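Local coordinates for putative lipoprotein (PDB 4EXR) that is of unknown function but carries two PepSY (YPEB) domains, a family that includes peptidase propeptides, and is probably lipid-anchored to the cell membrane, at residues 51-56 with 132-137; 61-66 with 77-82; 127-133 with 146-151. One frame throughout, in Å; residues are numbered along the deposited sequence. Where two conformers were deposited one is given.

Interaction 1. Residues 51-56 with 132-137; sequences VDLSLE and KEWSLD. With NA (sodium ion), chain B.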
loop_
_atom_site.group_PDB
_atom_site.type_symbol
_atom_site.label_atom_id
_atom_site.label_comp_id
_atom_site.label_asym_id
_atom_site.label_seq_id
_atom_site.Cartn_x
_atom_site.Cartn_y
_atom_site.Cartn_z
ATOM N N VAL A 51 16.011 1.657 3.579
ATOM C CA VAL A 51 15.976 2.231 4.920
ATOM C C VAL A 51 15.510 1.231 5.988
ATOM O O VAL A 51 15.719 1.449 7.169
ATOM C CB VAL A 51 15.107 3.543 4.976
ATOM C CG1 VAL A 51 15.693 4.626 4.055
ATOM C CG2 VAL A 51 13.648 3.255 4.615
ATOM N N ASP A 52 14.882 0.135 5.570
ATOM C CA ASP A 52 14.451 -0.912 6.504
ATOM C C ASP A 52 14.400 -2.239 5.767
ATOM O O ASP A 52 14.045 -2.286 4.582
ATOM C CB ASP A 52 13.055 -0.628 7.105
ATOM C CG ASP A 52 13.028 0.598 8.023
ATOM O OD1 ASP A 52 13.630 0.552 9.129
ATOM O OD2 ASP A 52 12.370 1.599 7.646
ATOM N N LEU A 53 14.750 -3.313 6.472
ATOM C CA LEU A 53 14.651 -4.660 5.925
ATOM C C LEU A 53 14.276 -5.572 7.076
ATOM O O LEU A 53 14.802 -5.436 8.179
ATOM C CB LEU A 53 15.996 -5.095 5.339
ATOM C CG LEU A 53 16.092 -6.551 4.862
ATOM C CD1 LEU A 53 15.163 -6.805 3.707
ATOM C CD2 LEU A 53 17.517 -6.886 4.467
ATOM N N SER A 54 13.346 -6.484 6.846
ATOM C CA SER A 54 12.973 -7.414 7.910
ATOM C C SER A 54 12.504 -8.742 7.340
ATOM O O SER A 54 12.160 -8.839 6.171
ATOM C CB SER A 54 11.890 -6.820 8.809
ATOM O OG SER A 54 10.664 -6.718 8.113
ATOM N N LEU A 55 12.517 -9.759 8.191
ATOM C CA LEU A 55 11.974 -11.059 7.856
ATOM C C LEU A 55 11.049 -11.455 8.993
ATOM O O LEU A 55 11.437 -11.419 10.162
ATOM C CB LEU A 55 13.099 -12.083 7.709
ATOM C CG LEU A 55 12.646 -13.534 7.442
ATOM C CD1 LEU A 55 11.798 -13.637 6.172
ATOM C CD2 LEU A 55 13.863 -14.429 7.357
ATOM N N GLU A 56 9.819 -11.816 8.655
ATOM C CA GLU A 56 8.872 -12.266 9.660
ATOM C C GLU A 56 7.945 -13.315 9.071
ATOM O O GLU A 56 7.869 -13.482 7.854
ATOM C CB GLU A 56 8.044 -11.092 10.177
ATOM C CG GLU A 56 7.112 -10.511 9.137
ATOM C CD GLU A 56 6.661 -9.102 9.480
ATOM O OE1 GLU A 56 6.896 -8.663 10.627
ATOM O OE2 GLU A 56 6.080 -8.433 8.599
ATOM N N LYS A 132 11.650 -14.865 16.582
ATOM C CA LYS A 132 10.400 -14.707 15.847
ATOM C C LYS A 132 10.543 -13.806 14.626
ATOM O O LYS A 132 9.831 -13.977 13.643
ATOM C CB LYS A 132 9.327 -14.098 16.752
ATOM C CG LYS A 132 8.979 -14.935 17.969
ATOM C CD LYS A 132 8.223 -16.193 17.581
ATOM C CE LYS A 132 7.842 -16.999 18.815
ATOM N NZ LYS A 132 6.970 -18.150 18.465
ATOM N N GLU A 133 11.442 -12.828 14.717
ATOM C CA GLU A 133 11.625 -11.849 13.654
ATOM C C GLU A 133 13.026 -11.274 13.729
ATOM O O GLU A 133 13.659 -11.287 14.786
ATOM C CB GLU A 133 10.595 -10.711 13.780
ATOM C CG GLU A 133 10.627 -9.701 12.625
ATOM C CD GLU A 133 10.084 -8.334 13.000
ATOM O OE1 GLU A 133 9.073 -8.280 13.728
ATOM O OE2 GLU A 133 10.673 -7.315 12.570
ATOM N N TRP A 134 13.521 -10.786 12.593
ATOM C CA TRP A 134 14.723 -9.969 12.616
ATOM C C TRP A 134 14.529 -8.804 11.663
ATOM O O TRP A 134 13.749 -8.884 10.714
ATOM C CB TRP A 134 16.013 -10.751 12.328
ATOM C CG TRP A 134 16.170 -11.342 10.952
ATOM C CD1 TRP A 134 16.047 -12.672 10.608
ATOM C CD2 TRP A 134 16.519 -10.647 9.743
ATOM N NE1 TRP A 134 16.292 -12.829 9.267
ATOM C CE2 TRP A 134 16.579 -11.611 8.714
ATOM C CE3 TRP A 134 16.783 -9.304 9.432
ATOM C CZ2 TRP A 134 16.882 -11.273 7.402
ATOM C CZ3 TRP A 134 17.092 -8.979 8.127
ATOM C CH2 TRP A 134 17.133 -9.956 7.128
ATOM N N SER A 135 15.211 -7.709 11.958
ATOM C CA SER A 135 15.224 -6.573 11.060
ATOM C C SER A 135 16.600 -5.920 11.072
ATOM O O SER A 135 17.436 -6.204 11.933
ATOM C CB SER A 135 14.116 -5.574 11.409
ATOM O OG SER A 135 14.164 -5.182 12.765
ATOM N N LEU A 136 16.834 -5.081 10.078
ATOM C CA LEU A 136 18.022 -4.262 10.024
ATOM C C LEU A 136 17.514 -2.837 10.086
ATOM O O LEU A 136 16.562 -2.486 9.392
ATOM C CB LEU A 136 18.773 -4.508 8.722
ATOM C CG LEU A 136 19.661 -5.748 8.763
ATOM C CD1 LEU A 136 19.916 -6.261 7.354
ATOM C CD2 LEU A 136 20.972 -5.411 9.479
ATOM N N ASP A 137 18.145 -2.028 10.930
ATOM C CA ASP A 137 17.727 -0.651 11.150
ATOM C C ASP A 137 18.978 0.171 11.450
ATOM O O ASP A 137 20.053 -0.390 11.683
ATOM C CB ASP A 137 16.747 -0.591 12.324
ATOM C CG ASP A 137 15.917 0.705 12.350
ATOM O OD1 ASP A 137 15.985 1.512 11.390
ATOM O OD2 ASP A 137 15.180 0.909 13.337
HETATM NA NA NA B . 15.215 2.278 9.324
HETATM O O HOH W 1 14.003 -1.867 10.249
HETATM O O HOH W 2 13.529 3.790 8.638
HETATM O O HOH W 3 17.128 3.632 9.215
#
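Leu53 pairs with Leu136 and Leu55 with Trp134 where segments 51-56 and 132-137, on strands 49-58 and 130-139, run antiparallel, their axes at 170° and 4.6 Å apart at the closest. This is the seam of one long antiparallel sheet: the first strand of one PepSY domain lies against the first strand of the other. Leu136 N gives its hydrogen to Leu53 O at 2.8 Å. Leu55 and Trp134 exchange two backbone bonds, the one from Trp134 N to Leu55 O being the longer at 3.3 Å.

On the leucine side, with CG between the backbone N and the carbonyl carbon (chi1 66°), the Trp134 indole leans toward strand 49-58. Leu55 CB sits over one face, 3.9 Å from the centroid of the Trp134 five-membered ring, a CH-pi contact. Leu53 CD2 meets the ring's edge at Trp134 CH2, 4.1 Å away, and also packs on Leu136 CD1. Tyr34 of helix 34-44 packs on both Leu53 and Trp134, and Ile38 on Leu53.

At the far end, Val51 and Asp52 form a classic beta bulge opposite Glu67, and a sodium ion is held by Val51 O, Asp52 OD1, Asp137 OD1 and two waters. The ion probably offsets the repulsion between Asp52 OD1 and Asp137 OD1, which are only 3.4 Å apart. Another water donates to both Asp52 OD1 and Leu136 O, the latter at 2.8 Å.

Interaction 2. Residues 61-66 with 77-82; sequences KFVYTV and MKIDAN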
loop_
_atom_site.group_PDB
_atom_site.type_symbol
_atom_site.label_atom_id
_atom_site.label_comp_id
_atom_site.label_asym_id
_atom_site.label_seq_id
_atom_site.Cartn_x
_atom_site.Cartn_y
_atom_site.Cartn_z
ATOM N N LYS A 61 3.530 -18.216 5.410
ATOM C CA LYS A 61 4.636 -17.755 4.583
ATOM C C LYS A 61 5.680 -17.050 5.448
ATOM O O LYS A 61 5.355 -16.479 6.484
ATOM C CB LYS A 61 4.141 -16.745 3.545
ATOM C CG LYS A 61 3.282 -17.287 2.420
ATOM C CD LYS A 61 2.672 -16.119 1.644
ATOM C CE LYS A 61 2.077 -16.550 0.304
ATOM N NZ LYS A 61 3.113 -16.592 -0.772
ATOM N N PHE A 62 6.935 -17.082 5.017
ATOM C CA PHE A 62 7.925 -16.179 5.582
ATOM C C PHE A 62 8.175 -15.110 4.544
ATOM O O PHE A 62 8.272 -15.391 3.342
ATOM C CB PHE A 62 9.198 -16.912 5.987
ATOM C CG PHE A 62 8.972 -17.921 7.075
ATOM C CD1 PHE A 62 8.575 -19.215 6.767
ATOM C CD2 PHE A 62 9.100 -17.562 8.409
ATOM C CE1 PHE A 62 8.343 -20.144 7.769
ATOM C CE2 PHE A 62 8.868 -18.498 9.421
ATOM C CZ PHE A 62 8.487 -19.778 9.097
ATOM N N VAL A 63 8.253 -13.874 5.013
ATOM C CA VAL A 63 8.179 -12.735 4.121
ATOM C C VAL A 63 9.252 -11.711 4.472
ATOM O O VAL A 63 9.357 -11.289 5.621
ATOM C CB VAL A 63 6.770 -12.073 4.214
ATOM C CG1 VAL A 63 6.682 -10.814 3.359
ATOM C CG2 VAL A 63 5.674 -13.080 3.815
ATOM N N TYR A 64 10.051 -11.340 3.473
ATOM C CA TYR A 64 10.947 -10.197 3.570
ATOM C C TYR A 64 10.164 -8.945 3.267
ATOM O O TYR A 64 9.409 -8.905 2.292
ATOM C CB TYR A 64 12.062 -10.287 2.524
ATOM C CG TYR A 64 13.100 -11.357 2.769
ATOM C CD1 TYR A 64 14.035 -11.234 3.801
ATOM C CD2 TYR A 64 13.178 -12.471 1.935
ATOM C CE1 TYR A 64 14.997 -12.222 4.013
ATOM C CE2 TYR A 64 14.135 -13.453 2.133
ATOM C CZ TYR A 64 15.036 -13.330 3.164
ATOM O OH TYR A 64 15.979 -14.321 3.340
ATOM N N THR A 65 10.343 -7.915 4.091
ATOM C CA THR A 65 9.808 -6.599 3.753
ATOM C C THR A 65 11.014 -5.703 3.550
ATOM O O THR A 65 11.866 -5.629 4.426
ATOM C CB THR A 65 8.898 -6.051 4.874
ATOM O OG1 THR A 65 7.815 -6.965 5.086
ATOM C CG2 THR A 65 8.328 -4.649 4.518
ATOM N N VAL A 66 11.103 -5.074 2.378
ATOM C CA VAL A 66 12.212 -4.185 2.054
ATOM C C VAL A 66 11.608 -2.811 1.809
ATOM O O VAL A 66 10.683 -2.671 1.007
ATOM C CB VAL A 66 12.948 -4.621 0.773
ATOM C CG1 VAL A 66 14.253 -3.818 0.613
ATOM C CG2 VAL A 66 13.237 -6.124 0.790
HETATM N N MSE A 77 8.414 -3.245 -0.591
HETATM C CA MSE A 77 8.179 -4.506 -1.276
HETATM C C MSE A 77 8.117 -5.624 -0.259
HETATM O O MSE A 77 8.882 -5.643 0.708
HETATM C CB MSE A 77 9.275 -4.812 -2.297
HETATM C CG MSE A 77 9.294 -3.880 -3.494
HETATM SE SE MSE A 77 10.483 -4.537 -4.876
HETATM C CE MSE A 77 9.470 -6.087 -5.460
ATOM N N LYS A 78 7.203 -6.548 -0.484
ATOM C CA LYS A 78 7.170 -7.789 0.293
ATOM C C LYS A 78 7.457 -8.946 -0.643
ATOM O O LYS A 78 6.870 -9.041 -1.717
ATOM C CB LYS A 78 5.829 -7.978 0.997
ATOM C CG LYS A 78 5.599 -6.998 2.145
ATOM C CD LYS A 78 4.274 -7.291 2.835
ATOM C CE LYS A 78 4.093 -6.405 4.056
ATOM N NZ LYS A 78 2.655 -6.322 4.446
ATOM N N ILE A 79 8.380 -9.804 -0.225
ATOM C CA ILE A 79 8.863 -10.902 -1.044
ATOM C C ILE A 79 8.813 -12.190 -0.233
ATOM O O ILE A 79 9.335 -12.244 0.885
ATOM C CB ILE A 79 10.330 -10.638 -1.480
ATOM C CG1 ILE A 79 10.412 -9.375 -2.346
ATOM C CG2 ILE A 79 10.882 -11.830 -2.243
ATOM C CD1 ILE A 79 11.756 -8.679 -2.266
ATOM N N ASP A 80 8.169 -13.220 -0.781
ATOM C CA ASP A 80 8.171 -14.544 -0.152
ATOM C C ASP A 80 9.596 -15.082 -0.041
ATOM O O ASP A 80 10.315 -15.169 -1.037
ATOM C CB ASP A 80 7.303 -15.508 -0.968
ATOM C CG ASP A 80 7.084 -16.858 -0.268
ATOM O OD1 ASP A 80 8.065 -17.530 0.114
ATOM O OD2 ASP A 80 5.910 -17.251 -0.115
ATOM N N ALA A 81 9.995 -15.445 1.174
ATOM C CA ALA A 81 11.384 -15.809 1.470
ATOM C C ALA A 81 11.735 -17.215 0.970
ATOM O O ALA A 81 12.875 -17.649 1.073
ATOM C CB ALA A 81 11.646 -15.716 2.956
ATOM N N ASN A 82 10.751 -17.914 0.433
ATOM C CA ASN A 82 11.000 -19.236 -0.139
ATOM C C ASN A 82 10.732 -19.307 -1.637
ATOM O O ASN A 82 11.447 -19.990 -2.368
ATOM C CB ASN A 82 10.220 -20.314 0.621
ATOM C CG ASN A 82 10.802 -20.570 1.995
ATOM O OD1 ASN A 82 11.942 -21.022 2.115
ATOM N ND2 ASN A 82 10.035 -20.266 3.037
HETATM O O HOH W 4 7.543 -18.698 2.785
#
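Tyr64 with Ile79 and Val66 with Met77 (a selenomethionine) are the hydrogen-bonded pairs of an antiparallel beta hairpin, strands 61-69 and 73-80; the axes of 61-66 and 77-80 pass 4.5 Å apart at 149°. Each pair exchanges two backbone bonds. The pairing runs one step past the second strand, where Ala81 N reaches Phe62 O at 2.8 Å.

Ala81 also turns its methyl toward the first strand, and Ala81 CB touches Tyr64 CE2 at 3.5 Å. The Tyr64 hydroxyl bonds beyond the hairpin, to Val32 O. Further along the same face Val66 CG2 packs against Ile79 CD1, while helix 34-44 covers Tyr64 and Val66 through Ala37 and Phe41.

On the opposite face Val63 CG1 rests on Lys78 CB at 3.8 Å, and the Lys78 chain runs alongside Thr65. Lys61 crosses the Asp80 side chain at about a right angle; a bend at its last torsion (chi4 -85°) brings NZ to the anti lone pair of Asp80 OD2, a salt bridge of 2.9 Å. The other oxygen makes an Asx turn, accepting Asn82 N, and also takes Thr83 N. A water donates to that same Asp80 OD1 and accepts from Phe62 N at 2.8 Å.

Interaction 3. Residues 127-133 with 146-151; sequences QNGIVKE and KIRIDK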
loop_
_atom_site.group_PDB
_atom_site.type_symbol
_atom_site.label_atom_id
_atom_site.label_comp_id
_atom_site.label_asym_id
_atom_site.label_seq_id
_atom_site.Cartn_x
_atom_site.Cartn_y
_atom_site.Cartn_z
ATOM N N GLN A 127 20.444 -13.948 25.182
ATOM C CA GLN A 127 19.091 -14.144 25.676
ATOM C C GLN A 127 18.485 -15.345 24.977
ATOM O O GLN A 127 18.093 -15.249 23.813
ATOM C CB GLN A 127 18.249 -12.898 25.384
ATOM C CG GLN A 127 16.777 -13.037 25.744
ATOM C CD GLN A 127 16.569 -13.380 27.209
ATOM O OE1 GLN A 127 16.961 -12.620 28.098
ATOM N NE2 GLN A 127 15.960 -14.537 27.468
ATOM N N ASN A 128 18.425 -16.486 25.665
ATOM C CA ASN A 128 17.851 -17.672 25.035
ATOM C C ASN A 128 16.356 -17.510 24.770
ATOM O O ASN A 128 15.712 -16.585 25.271
ATOM C CB ASN A 128 18.129 -18.950 25.838
ATOM C CG ASN A 128 18.022 -20.208 24.983
ATOM O OD1 ASN A 128 18.133 -20.149 23.756
ATOM N ND2 ASN A 128 17.803 -21.347 25.624
ATOM N N GLY A 129 15.819 -18.397 23.945
ATOM C CA GLY A 129 14.418 -18.349 23.590
ATOM C C GLY A 129 14.249 -18.706 22.137
ATOM O O GLY A 129 15.095 -19.386 21.561
ATOM N N ILE A 130 13.155 -18.232 21.549
ATOM C CA ILE A 130 12.822 -18.494 20.158
ATOM C C ILE A 130 12.834 -17.191 19.351
ATOM O O ILE A 130 12.176 -16.220 19.729
ATOM C CB ILE A 130 11.414 -19.106 20.046
ATOM C CG1 ILE A 130 11.315 -20.396 20.871
ATOM C CG2 ILE A 130 11.049 -19.352 18.596
ATOM C CD1 ILE A 130 12.321 -21.456 20.483
ATOM N N VAL A 131 13.571 -17.182 18.240
ATOM C CA VAL A 131 13.643 -16.015 17.361
ATOM C C VAL A 131 12.409 -15.951 16.468
ATOM O O VAL A 131 12.154 -16.867 15.692
ATOM C CB VAL A 131 14.906 -16.037 16.476
ATOM C CG1 VAL A 131 14.918 -14.835 15.527
ATOM C CG2 VAL A 131 16.179 -16.051 17.329
ATOM N N LYS A 132 11.650 -14.865 16.582
ATOM C CA LYS A 132 10.400 -14.707 15.847
ATOM C C LYS A 132 10.543 -13.806 14.626
ATOM O O LYS A 132 9.831 -13.977 13.643
ATOM C CB LYS A 132 9.327 -14.098 16.752
ATOM C CG LYS A 132 8.979 -14.935 17.969
ATOM C CD LYS A 132 8.223 -16.193 17.581
ATOM C CE LYS A 132 7.842 -16.999 18.815
ATOM N NZ LYS A 132 6.970 -18.150 18.465
ATOM N N GLU A 133 11.442 -12.828 14.717
ATOM C CA GLU A 133 11.625 -11.849 13.654
ATOM C C GLU A 133 13.026 -11.274 13.729
ATOM O O GLU A 133 13.659 -11.287 14.786
ATOM C CB GLU A 133 10.595 -10.711 13.780
ATOM C CG GLU A 133 10.627 -9.701 12.625
ATOM C CD GLU A 133 10.084 -8.334 13.000
ATOM O OE1 GLU A 133 9.073 -8.280 13.728
ATOM O OE2 GLU A 133 10.673 -7.315 12.570
ATOM N N LYS A 146 18.192 -6.125 14.627
ATOM C CA LYS A 146 17.341 -6.136 15.803
ATOM C C LYS A 146 16.652 -7.495 15.799
ATOM O O LYS A 146 15.847 -7.779 14.917
ATOM C CB LYS A 146 16.307 -5.028 15.703
ATOM C CG LYS A 146 15.336 -4.942 16.877
ATOM C CD LYS A 146 14.281 -3.898 16.552
ATOM C CE LYS A 146 13.410 -3.563 17.738
ATOM N NZ LYS A 146 12.459 -2.462 17.397
ATOM N N ILE A 147 17.003 -8.342 16.761
ATOM C CA ILE A 147 16.481 -9.706 16.816
ATOM C C ILE A 147 15.382 -9.805 17.866
ATOM O O ILE A 147 15.591 -9.461 19.031
ATOM C CB ILE A 147 17.602 -10.730 17.148
ATOM C CG1 ILE A 147 18.834 -10.500 16.253
ATOM C CG2 ILE A 147 17.067 -12.166 17.068
ATOM C CD1 ILE A 147 18.566 -10.625 14.771
ATOM N N ARG A 148 14.207 -10.268 17.450
ATOM C CA ARG A 148 13.093 -10.440 18.372
ATOM C C ARG A 148 13.073 -11.884 18.894
ATOM O O ARG A 148 12.997 -12.828 18.111
ATOM C CB ARG A 148 11.768 -10.099 17.681
ATOM C CG ARG A 148 10.535 -10.606 18.415
ATOM C CD ARG A 148 10.351 -9.895 19.743
ATOM N NE ARG A 148 10.136 -8.462 19.557
ATOM C CZ ARG A 148 8.992 -7.832 19.809
ATOM N NH1 ARG A 148 7.944 -8.503 20.276
ATOM N NH2 ARG A 148 8.903 -6.523 19.605
ATOM N N ILE A 149 13.171 -12.041 20.211
ATOM C CA ILE A 149 13.259 -13.359 20.845
ATOM C C ILE A 149 12.206 -13.472 21.938
ATOM O O ILE A 149 12.142 -12.622 22.824
ATOM C CB ILE A 149 14.676 -13.610 21.458
ATOM C CG1 ILE A 149 15.736 -13.667 20.356
ATOM C CG2 ILE A 149 14.710 -14.906 22.303
ATOM C CD1 ILE A 149 17.165 -13.597 20.856
ATOM N N ASP A 150 11.378 -14.514 21.864
ATOM C CA ASP A 150 10.363 -14.790 22.880
ATOM C C ASP A 150 10.854 -15.872 23.837
ATOM O O ASP A 150 11.380 -16.892 23.401
ATOM C CB ASP A 150 9.047 -15.262 22.244
ATOM C CG ASP A 150 8.363 -14.181 21.426
ATOM O OD1 ASP A 150 8.853 -13.031 21.418
ATOM O OD2 ASP A 150 7.323 -14.484 20.800
ATOM N N LYS A 151 10.665 -15.647 25.135
ATOM C CA LYS A 151 11.039 -16.613 26.170
ATOM C C LYS A 151 10.027 -16.516 27.317
ATOM O O LYS A 151 9.911 -15.469 27.963
ATOM C CB LYS A 151 12.466 -16.331 26.673
ATOM C CG LYS A 151 12.906 -17.134 27.908
ATOM C CD LYS A 151 13.340 -18.549 27.547
ATOM C CE LYS A 151 14.018 -19.258 28.721
ATOM N NZ LYS A 151 15.207 -18.528 29.258
HETATM O O HOH W 5 17.121 -21.126 28.373
HETATM O O HOH W 6 13.206 -7.194 14.668
#
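Gln127 lays its carbonyl oxygen against the far end of Ile149, O to CD1 3.5 Å. Its side chain crosses the start of the Lys151 chain obliquely, then turns to the backbone of the next residue: Gln127 NE2 donates to Asn128 O at 3.0 Å, nearly in the amide plane and onto a lone pair of the carbonyl, which holds the amide's orientation. The same Asn128 O is covered by the Lys151 methylenes. Gly129 has backbone angles (phi 142°) at which a side chain would jam against the carbonyl before it, and a CB would also run into Asp150 O and Ile149 CG2; the bare Gly129 CA packs on Ile149 CG2 at 3.7 Å.

Regular pairing begins at Ile130, which exchanges two backbone hydrogen bonds with Asp150. Val131 turns to the buried side. With Val131 CG1 anti to the backbone N (chi1 178°), that methyl meets Ile147 CG2 at 3.8 Å, while CG2 touches Ile149 CG1; Met120 and Leu124 of helix 116-126 close over the valine.

Lys132 N donates its hydrogen to Arg148 O at 2.9 Å. The side chain, bent at chi2 (-70°), crosses Asp150 so that Lys132 CE comes within 3.2 Å of Asp150 OD2. The ammonium group stops short of a salt bridge there, Lys132 NZ to Asp150 OD2 being 4.4 Å, and pairs instead with Glu23. Arg148, for its part, sends its guanidinium to Asp157.

Glu133 O accepts from Arg148 N at 2.9 Å, whereas Glu133 N is buried without a partner. Two residues, Lys132 and Glu133, thus face the single Arg148, consistent with a beta bulge in the hairpin that strands 130-139 and 142-151 form in the second PepSY domain.

In the fold
From the N terminus, the chain passes helix 34-44 and lays down strand 49-58, one half of interaction 1, before turning back into strand 61-69. Interaction 2 then closes the short hairpin loop to strand 73-80. It is nested inside the much longer loop that interaction 1 closes when strand 130-139 arrives, after helix 116-126. Interaction 3 closes the second hairpin as strand 142-151 turns back on strand 130-139; it shares Lys132 and Glu133 with interaction 1 and crosses it along the chain, whereas interactions 2 and 3 follow in series. Backbone bonds from Ser54 O to Thr65 N and from Ser135 O to Lys146 N carry the central seam outward to both hairpins.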